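Local coordinates for hypothetical protein BT_3535 (Bacteroides thetaiotaomicron VPI-5482, PDB 3KNY), which is of unknown function but is built as a two-domain protein and is probably made as a lipoprotein, at residues A[8-13]-A[206-211]; A[76-81]-A[185-190]; A[172-177]-A[191-196]. All blocks are in the same frame, centred on the assembly; numbering follows the deposited sequence. Where two conformers were deposited one is given.

Contact 1 (A[8-13]-A[206-211]); sequences DWVVNE and VEVTVQ
Asp-8 starts a parallel pairing with Val-208 by which the N-terminal strand 7-10 is laid along strand 204-217, at one border of a mixed sheet; two strands this far apart in sequence, running the same way, cannot be joined by a hairpin. The N-H of Asp-8 makes a weak bond to Glu-207 O, whereas Asp-8 O receives Thr-209 N at 2.8 Å. Trp-9 comes next, on the face that also carries Thr-209, opposite to that of Val-10 and Val-208. Its CG is anti to the carbonyl carbon (chi1 -87°), and in the conformer described, one of two, so that this packing is less certain, the indole lies side by side with Thr-209, whose CB and CG2 sit over one face. Thr-209 CG2 stands 3.9 Å from the centroid of the Trp-9 six-membered ring, only 7° off the normal, a CH-pi contact. A branched threonine suits this place, since it offers a methyl to the ring and prefers extended backbone. At the ring's edge, Gln-211 OE1 approaches Trp-9 CZ3 to 3.5 Å, with the amide turned 74° from the indole plane. Val-10 points to the other face, where Val-10 CG2 meets Val-208 CG1 at 3.9 Å; Tyr-133 of strand 124-134 touches both valines, so branched apolar residues suit the part of this face that Tyr-133 covers. The Val-10 backbone bonds at both ends, its N to Thr-209 O and Val-10 O from Gln-211 N at 2.9 Å. The strand ends at Val-10, and past Val-11 the chain makes an inverse gamma turn centred on Asn-12, whose amide is held by Glu-92 O and Thr-213 N, while Asn-12 CB rests 3.8 Å from Gln-211 O.

Contact 2 (A[76-81]-A[185-190]); sequences INNICE and DKKLIA
Ile-79 and Leu-188 reach toward each other tip to tip, one from helix 66-84 and the other from the chain entering strand 188-201. The methyl Ile-79 CD1 is the atom that touches: it lies 3.9 Å from Leu-188 CD1 and almost as near to CG and CD2, so it sits against the whole fork of the leucine. With Ile-79 CD1 anti to CA (chi2 160°), the isoleucine is stretched enough to span the distance from its helix. Ile-79 CD1 also rests 3.6 Å from Lys-186 O. Two flexible apolar side chains suit this buried spot, which Tyr-53 of strand 53-55 also lines. The contact thus packs a helix against the end of a beta hairpin, where Lys-187 and Leu-188 both face Asp-183 in a G1 beta bulge; Lys-187 takes the left-handed backbone conformation at the bulge's first position. Nearer the surface, Asn-78 points at this turn. Its CG is anti to the backbone N (chi1 158°), and Asn-78 ND2 donates to Asp-185 O at 3.1 Å, in the carbonyl plane and on a lone pair, with an N-H...O angle of 153°. Asparagine serves well here because its other amide atom, OD1, accepts from Arg-82 NE, and the two bonds together fix the rotation of the amide. The aliphatic carbon Lys-187 CE passes 4.1 Å from Asn-78 ND2.

Contact 3 (A[172-177]-A[191-196]); sequences PSFSGA and ASCSGT
A first torsion of 180° sets CG of Phe-174 anti to its backbone N, and the ring beyond it lies against Gly-195; chi1 of 74° puts SG of Cys-193 between its backbone N and carbonyl carbon. One side of the ring, CD1, CE1 and CZ, does the touching: CD1 comes near Thr-196 O, while Phe-174 CZ lies 3.6 Å from Gly-195 CA and 4.0 Å from Cys-193 CB, all at an oblique approach. Cys-193 SG is 5.4 Å from the centroid of the Phe-174 ring, a sulfur-aromatic contact, likewise oblique. Gly-195 suits its place because a beta carbon there would collide with Phe-174 CZ and Ser-175 O. Opposite it stands Gly-176, with backbone angles that call for glycine, and Gly-176 CA and Gly-195 CA approach to 4.0 Å. An alanine in place of Phe-174 would probably leave a gap beside Gly-195 and Cys-193, and take from Ile-141 of strand 140-149 its aromatic neighbour. On either side of the glycine pair the backbones hold each other by two bonds: Ser-175 with Thr-196, where Thr-196 N reaches Ser-175 O at 2.8 Å, and Ala-177 with Ser-194. Both chains turn a corner at this non-hydrogen-bonded glycine pair, the kinked arms of one long antiparallel hairpin, where the paired strands pass from one sheet or face to another.

All three contacts reach one mixed sheet, and strands 188-201 and 204-217, consecutive in the chain, tie them together. Contacts 1 and 3 are neighbours, with centres 10 Å apart: Val-210 N comes within 2.8 Å of Gly-195 O, a probable hydrogen bond, and Gln-211 CG packs 3.6 Å from Ser-194 OG. Side by side they run from the N-terminal strand through 206-211 and 191-196 to 172-177. Contact 2 lies at the far end of strand 188-201, its centre about 27 Å from that of contact 1 and 26 Å from that of contact 3; segment 185-190 leads straight into 191-196. No active site or ligand is known by which to place them.

Contact 1 (A[8-13]-A[206-211])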
loop_
_atom_site.group_PDB
_atom_site.type_symbol
_atom_site.label_atom_id
_atom_site.label_comp_id
_atom_site.label_asym_id
_atom_site.label_seq_id
_atom_site.Cartn_x
_atom_site.Cartn_y
_atom_site.Cartn_z
ATOM N N ASP A 8 -19.071 6.275 -11.315
ATOM C CA ASP A 8 -17.812 7.018 -11.144
ATOM C C ASP A 8 -16.601 6.072 -11.293
ATOM O O ASP A 8 -16.720 4.882 -11.054
ATOM C CB ASP A 8 -17.808 7.726 -9.777
ATOM C CG ASP A 8 -16.709 8.777 -9.658
ATOM O OD1 ASP A 8 -16.586 9.633 -10.570
ATOM O OD2 ASP A 8 -15.975 8.758 -8.641
ATOM N N TRP A 9 -15.444 6.614 -11.677
ATOM C CA TRP A 9 -14.249 5.839 -12.028
ATOM C C TRP A 9 -13.022 6.300 -11.265
ATOM O O TRP A 9 -12.717 7.466 -11.320
ATOM C CB TRP A 9 -13.955 6.065 -13.503
ATOM C CG TRP A 9 -14.643 5.165 -14.434
ATOM C CD1 TRP A 9 -15.962 5.191 -14.805
ATOM C CD2 TRP A 9 -14.030 4.102 -15.167
ATOM N NE1 TRP A 9 -16.202 4.189 -15.718
ATOM C CE2 TRP A 9 -15.030 3.510 -15.958
ATOM C CE3 TRP A 9 -12.725 3.594 -15.226
ATOM C CZ2 TRP A 9 -14.766 2.432 -16.805
ATOM C CZ3 TRP A 9 -12.464 2.527 -16.063
ATOM C CH2 TRP A 9 -13.481 1.959 -16.845
ATOM N N VAL A 10 -12.306 5.396 -10.613
ATOM C CA VAL A 10 -11.095 5.720 -9.867
ATOM C C VAL A 10 -9.956 4.849 -10.372
ATOM O O VAL A 10 -10.114 3.640 -10.549
ATOM C CB VAL A 10 -11.333 5.522 -8.351
ATOM C CG1 VAL A 10 -10.057 5.491 -7.603
ATOM C CG2 VAL A 10 -12.237 6.637 -7.824
ATOM N N VAL A 11 -8.812 5.472 -10.624
ATOM C CA VAL A 11 -7.672 4.809 -11.243
ATOM C C VAL A 11 -6.413 5.014 -10.396
ATOM O O VAL A 11 -6.439 5.690 -9.390
ATOM C CB VAL A 11 -7.437 5.333 -12.677
ATOM C CG1 VAL A 11 -8.682 5.145 -13.496
ATOM C CG2 VAL A 11 -6.979 6.805 -12.703
ATOM N N ASN A 12 -5.300 4.436 -10.829
ATOM C CA ASN A 12 -4.090 4.421 -10.043
ATOM C C ASN A 12 -3.277 5.663 -10.314
ATOM O O ASN A 12 -2.315 5.646 -11.083
ATOM C CB ASN A 12 -3.290 3.178 -10.352
ATOM C CG ASN A 12 -2.355 2.813 -9.247
ATOM O OD1 ASN A 12 -2.758 2.726 -8.087
ATOM N ND2 ASN A 12 -1.104 2.561 -9.590
ATOM N N GLU A 13 -3.687 6.755 -9.680
ATOM C CA GLU A 13 -3.010 8.009 -9.833
ATOM C C GLU A 13 -2.868 8.726 -8.490
ATOM O O GLU A 13 -3.502 8.368 -7.486
ATOM C CB GLU A 13 -3.756 8.841 -10.870
ATOM C CG GLU A 13 -5.108 9.383 -10.376
ATOM C CD GLU A 13 -5.963 10.018 -11.487
ATOM O OE1 GLU A 13 -5.458 10.343 -12.586
ATOM O OE2 GLU A 13 -7.169 10.157 -11.238
ATOM N N VAL A 206 -24.525 3.742 -5.070
ATOM C CA VAL A 206 -23.287 4.294 -5.615
ATOM C C VAL A 206 -22.515 3.143 -6.244
ATOM O O VAL A 206 -22.373 2.094 -5.633
ATOM C CB VAL A 206 -22.427 4.983 -4.509
ATOM C CG1 VAL A 206 -21.104 5.511 -5.064
ATOM C CG2 VAL A 206 -23.215 6.087 -3.866
ATOM N N GLU A 207 -22.021 3.331 -7.458
ATOM C CA GLU A 207 -21.128 2.358 -8.065
ATOM C C GLU A 207 -19.865 3.026 -8.505
ATOM O O GLU A 207 -19.920 4.026 -9.208
ATOM C CB GLU A 207 -21.774 1.699 -9.262
ATOM C CG GLU A 207 -22.929 0.799 -8.886
ATOM C CD GLU A 207 -23.320 -0.167 -9.974
ATOM O OE1 GLU A 207 -22.750 -0.130 -11.122
ATOM O OE2 GLU A 207 -24.207 -0.984 -9.636
ATOM N N VAL A 208 -18.724 2.470 -8.110
ATOM C CA VAL A 208 -17.441 3.054 -8.463
ATOM C C VAL A 208 -16.578 1.968 -9.077
ATOM O O VAL A 208 -16.435 0.892 -8.498
ATOM C CB VAL A 208 -16.716 3.642 -7.220
ATOM C CG1 VAL A 208 -15.458 4.387 -7.627
ATOM C CG2 VAL A 208 -17.642 4.554 -6.482
ATOM N N THR A 209 -16.031 2.245 -10.258
ATOM C CA THR A 209 -15.094 1.344 -10.900
ATOM C C THR A 209 -13.780 1.740 -10.305
ATOM O O THR A 209 -13.462 2.917 -10.296
ATOM C CB THR A 209 -15.105 1.483 -12.428
ATOM O OG1 THR A 209 -16.392 1.090 -12.895
ATOM C CG2 THR A 209 -14.110 0.551 -13.065
ATOM N N VAL A 210 -13.063 0.770 -9.742
ATOM C CA VAL A 210 -11.822 1.029 -9.037
ATOM C C VAL A 210 -10.662 0.214 -9.594
ATOM O O VAL A 210 -10.725 -1.000 -9.658
ATOM C CB VAL A 210 -11.951 0.696 -7.568
ATOM C CG1 VAL A 210 -10.611 0.940 -6.857
ATOM C CG2 VAL A 210 -13.098 1.521 -6.939
ATOM N N GLN A 211 -9.596 0.890 -9.999
ATOM C CA GLN A 211 -8.395 0.214 -10.471
ATOM C C GLN A 211 -7.225 0.786 -9.676
ATOM O O GLN A 211 -6.820 1.919 -9.932
ATOM C CB GLN A 211 -8.205 0.453 -11.957
ATOM C CG GLN A 211 -9.285 -0.118 -12.814
ATOM C CD GLN A 211 -9.118 0.260 -14.283
ATOM O OE1 GLN A 211 -9.469 1.330 -14.705
ATOM N NE2 GLN A 211 -8.584 -0.629 -15.042
#

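Contact 2 (A[76-81]-A[185-190])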
loop_
_atom_site.group_PDB
_atom_site.type_symbol
_atom_site.label_atom_id
_atom_site.label_comp_id
_atom_site.label_asym_id
_atom_site.label_seq_id
_atom_site.Cartn_x
_atom_site.Cartn_y
_atom_site.Cartn_z
ATOM N N ILE A 76 14.467 -0.338 0.069
ATOM C CA ILE A 76 14.267 1.067 -0.307
ATOM C C ILE A 76 15.457 1.590 -1.088
ATOM O O ILE A 76 15.311 2.376 -2.012
ATOM C CB ILE A 76 14.060 1.901 1.006
ATOM C CG1 ILE A 76 12.662 1.642 1.551
ATOM C CG2 ILE A 76 14.242 3.387 0.815
ATOM C CD1 ILE A 76 11.552 1.913 0.529
ATOM N N ASN A 77 16.649 1.138 -0.717
ATOM C CA ASN A 77 17.866 1.588 -1.392
ATOM C C ASN A 77 17.866 1.128 -2.836
ATOM O O ASN A 77 18.121 1.904 -3.763
ATOM C CB ASN A 77 19.133 1.071 -0.695
ATOM C CG ASN A 77 20.382 1.774 -1.194
ATOM O OD1 ASN A 77 20.568 2.958 -0.930
ATOM N ND2 ASN A 77 21.225 1.066 -1.939
ATOM N N ASN A 78 17.569 -0.149 -3.002
ATOM C CA ASN A 78 17.482 -0.774 -4.303
ATOM C C ASN A 78 16.427 -0.082 -5.171
ATOM O O ASN A 78 16.688 0.243 -6.329
ATOM C CB ASN A 78 17.193 -2.267 -4.084
ATOM C CG ASN A 78 16.572 -2.932 -5.271
ATOM O OD1 ASN A 78 17.246 -3.141 -6.286
ATOM N ND2 ASN A 78 15.268 -3.293 -5.153
ATOM N N ILE A 79 15.248 0.170 -4.607
ATOM C CA ILE A 79 14.179 0.835 -5.362
ATOM C C ILE A 79 14.601 2.257 -5.781
ATOM O O ILE A 79 14.391 2.660 -6.925
ATOM C CB ILE A 79 12.819 0.857 -4.566
ATOM C CG1 ILE A 79 12.295 -0.574 -4.386
ATOM C CG2 ILE A 79 11.779 1.709 -5.290
ATOM C CD1 ILE A 79 11.285 -0.760 -3.266
ATOM N N CYS A 80 15.215 2.998 -4.854
ATOM C CA CYS A 80 15.692 4.356 -5.133
ATOM C C CYS A 80 16.696 4.372 -6.273
ATOM O O CYS A 80 16.692 5.267 -7.117
ATOM C CB CYS A 80 16.353 4.941 -3.897
ATOM S SG CYS A 80 15.213 5.514 -2.631
ATOM N N GLU A 81 17.571 3.379 -6.284
ATOM C CA GLU A 81 18.511 3.245 -7.372
ATOM C C GLU A 81 17.806 3.147 -8.716
ATOM O O GLU A 81 18.262 3.730 -9.700
ATOM C CB GLU A 81 19.410 2.031 -7.159
ATOM C CG GLU A 81 20.403 1.799 -8.305
ATOM C CD GLU A 81 21.736 1.268 -7.831
ATOM O OE1 GLU A 81 21.872 0.990 -6.614
ATOM O OE2 GLU A 81 22.656 1.148 -8.678
ATOM N N ASP A 185 12.530 -7.972 -8.750
ATOM C CA ASP A 185 13.449 -6.830 -8.894
ATOM C C ASP A 185 13.289 -5.816 -7.753
ATOM O O ASP A 185 14.256 -5.484 -7.067
ATOM C CB ASP A 185 13.208 -6.087 -10.207
ATOM C CG ASP A 185 13.339 -6.961 -11.392
ATOM O OD1 ASP A 185 14.253 -7.811 -11.395
ATOM O OD2 ASP A 185 12.521 -6.793 -12.319
ATOM N N LYS A 186 12.062 -5.320 -7.582
ATOM C CA LYS A 186 11.737 -4.319 -6.571
ATOM C C LYS A 186 11.689 -4.935 -5.184
ATOM O O LYS A 186 11.773 -4.217 -4.196
ATOM C CB LYS A 186 10.381 -3.685 -6.866
ATOM C CG LYS A 186 10.236 -3.113 -8.268
ATOM C CD LYS A 186 8.960 -2.340 -8.358
ATOM C CE LYS A 186 8.586 -1.961 -9.763
ATOM N NZ LYS A 186 7.127 -1.751 -9.792
ATOM N N LYS A 187 11.541 -6.261 -5.119
ATOM C CA LYS A 187 11.444 -7.002 -3.855
ATOM C C LYS A 187 10.227 -6.540 -3.044
ATOM O O LYS A 187 10.302 -6.383 -1.829
ATOM C CB LYS A 187 12.749 -6.891 -3.059
ATOM C CG LYS A 187 13.987 -7.368 -3.863
ATOM C CD LYS A 187 15.343 -7.049 -3.175
ATOM C CE LYS A 187 16.504 -7.055 -4.179
ATOM N NZ LYS A 187 16.290 -8.084 -5.260
ATOM N N LEU A 188 9.112 -6.323 -3.750
ATOM C CA LEU A 188 7.833 -5.920 -3.153
ATOM C C LEU A 188 6.727 -6.921 -3.491
ATOM O O LEU A 188 6.802 -7.612 -4.508
ATOM C CB LEU A 188 7.406 -4.556 -3.710
ATOM C CG LEU A 188 8.293 -3.349 -3.442
ATOM C CD1 LEU A 188 7.729 -2.132 -4.189
ATOM C CD2 LEU A 188 8.375 -3.087 -1.951
ATOM N N ILE A 189 5.696 -6.975 -2.649
ATOM C CA ILE A 189 4.452 -7.667 -2.979
ATOM C C ILE A 189 3.543 -6.613 -3.579
ATOM O O ILE A 189 3.459 -5.551 -3.027
ATOM C CB ILE A 189 3.797 -8.271 -1.731
ATOM C CG1 ILE A 189 4.709 -9.352 -1.122
ATOM C CG2 ILE A 189 2.456 -8.892 -2.053
ATOM C CD1 ILE A 189 4.260 -9.855 0.260
ATOM N N ALA A 190 2.921 -6.897 -4.735
ATOM C CA ALA A 190 1.977 -5.985 -5.430
ATOM C C ALA A 190 0.616 -6.602 -5.374
ATOM O O ALA A 190 0.466 -7.735 -5.784
ATOM C CB ALA A 190 2.344 -5.797 -6.895
#

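Contact 3 (A[172-177]-A[191-196])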
loop_
_atom_site.group_PDB
_atom_site.type_symbol
_atom_site.label_atom_id
_atom_site.label_comp_id
_atom_site.label_asym_id
_atom_site.label_seq_id
_atom_site.Cartn_x
_atom_site.Cartn_y
_atom_site.Cartn_z
ATOM N N PRO A 172 -21.492 -2.520 1.465
ATOM C CA PRO A 172 -20.665 -2.501 0.280
ATOM C C PRO A 172 -20.412 -3.905 -0.266
ATOM O O PRO A 172 -20.417 -4.874 0.449
ATOM C CB PRO A 172 -19.376 -1.841 0.756
ATOM C CG PRO A 172 -19.369 -1.986 2.221
ATOM C CD PRO A 172 -20.769 -2.137 2.682
ATOM N N SER A 173 -20.118 -3.946 -1.540
ATOM C CA SER A 173 -20.020 -5.133 -2.330
ATOM C C SER A 173 -18.945 -4.899 -3.393
ATOM O O SER A 173 -18.912 -3.837 -4.023
ATOM C CB SER A 173 -21.340 -5.276 -3.046
ATOM O OG SER A 173 -21.528 -6.609 -3.367
ATOM N N PHE A 174 -18.065 -5.856 -3.617
ATOM C CA PHE A 174 -17.066 -5.690 -4.682
ATOM C C PHE A 174 -17.181 -6.850 -5.627
ATOM O O PHE A 174 -17.115 -7.994 -5.215
ATOM C CB PHE A 174 -15.652 -5.641 -4.146
ATOM C CG PHE A 174 -14.592 -5.476 -5.214
ATOM C CD1 PHE A 174 -14.326 -4.229 -5.771
ATOM C CD2 PHE A 174 -13.823 -6.554 -5.634
ATOM C CE1 PHE A 174 -13.340 -4.083 -6.742
ATOM C CE2 PHE A 174 -12.825 -6.400 -6.588
ATOM C CZ PHE A 174 -12.584 -5.165 -7.138
ATOM N N SER A 175 -17.351 -6.538 -6.897
ATOM C CA SER A 175 -17.336 -7.522 -7.922
ATOM C C SER A 175 -16.218 -7.188 -8.954
ATOM O O SER A 175 -16.102 -6.071 -9.394
ATOM C CB SER A 175 -18.713 -7.553 -8.538
ATOM O OG SER A 175 -18.659 -7.980 -9.867
ATOM N N GLY A 176 -15.387 -8.165 -9.318
ATOM C CA GLY A 176 -14.385 -7.971 -10.378
ATOM C C GLY A 176 -13.123 -8.746 -10.099
ATOM O O GLY A 176 -13.173 -9.772 -9.442
ATOM N N ALA A 177 -11.992 -8.235 -10.564
ATOM C CA ALA A 177 -10.712 -8.968 -10.502
ATOM C C ALA A 177 -9.730 -8.362 -9.482
ATOM O O ALA A 177 -9.862 -7.233 -9.054
ATOM C CB ALA A 177 -10.047 -9.016 -11.883
ATOM N N ALA A 191 -0.368 -5.861 -4.869
ATOM C CA ALA A 191 -1.759 -6.313 -4.813
ATOM C C ALA A 191 -2.568 -5.286 -5.610
ATOM O O ALA A 191 -2.402 -4.073 -5.414
ATOM C CB ALA A 191 -2.267 -6.399 -3.344
ATOM N N SER A 192 -3.422 -5.757 -6.520
ATOM C CA SER A 192 -4.189 -4.853 -7.360
ATOM C C SER A 192 -5.619 -5.250 -7.394
ATOM O O SER A 192 -5.950 -6.407 -7.167
ATOM C CB SER A 192 -3.679 -4.872 -8.798
ATOM O OG SER A 192 -2.415 -4.250 -8.877
ATOM N N CYS A 193 -6.474 -4.290 -7.722
ATOM C CA CYS A 193 -7.830 -4.621 -7.996
ATOM C C CYS A 193 -8.291 -3.878 -9.228
ATOM O O CYS A 193 -7.724 -2.842 -9.601
ATOM C CB CYS A 193 -8.696 -4.310 -6.809
ATOM S SG CYS A 193 -8.988 -2.569 -6.594
ATOM N N SER A 194 -9.284 -4.468 -9.876
ATOM C CA SER A 194 -9.928 -3.885 -11.007
ATOM C C SER A 194 -11.354 -4.429 -11.039
ATOM O O SER A 194 -11.564 -5.574 -11.374
ATOM C CB SER A 194 -9.183 -4.264 -12.271
ATOM O OG SER A 194 -9.816 -3.670 -13.390
ATOM N N GLY A 195 -12.310 -3.607 -10.653
ATOM C CA GLY A 195 -13.679 -4.055 -10.435
ATOM C C GLY A 195 -14.627 -2.915 -10.052
ATOM O O GLY A 195 -14.309 -1.736 -10.238
ATOM N N THR A 196 -15.794 -3.269 -9.529
ATOM C CA THR A 196 -16.819 -2.311 -9.203
ATOM C C THR A 196 -17.175 -2.435 -7.748
ATOM O O THR A 196 -17.472 -3.523 -7.259
ATOM C CB THR A 196 -18.060 -2.496 -10.093
ATOM O OG1 THR A 196 -17.673 -2.235 -11.438
ATOM C CG2 THR A 196 -19.158 -1.465 -9.765
#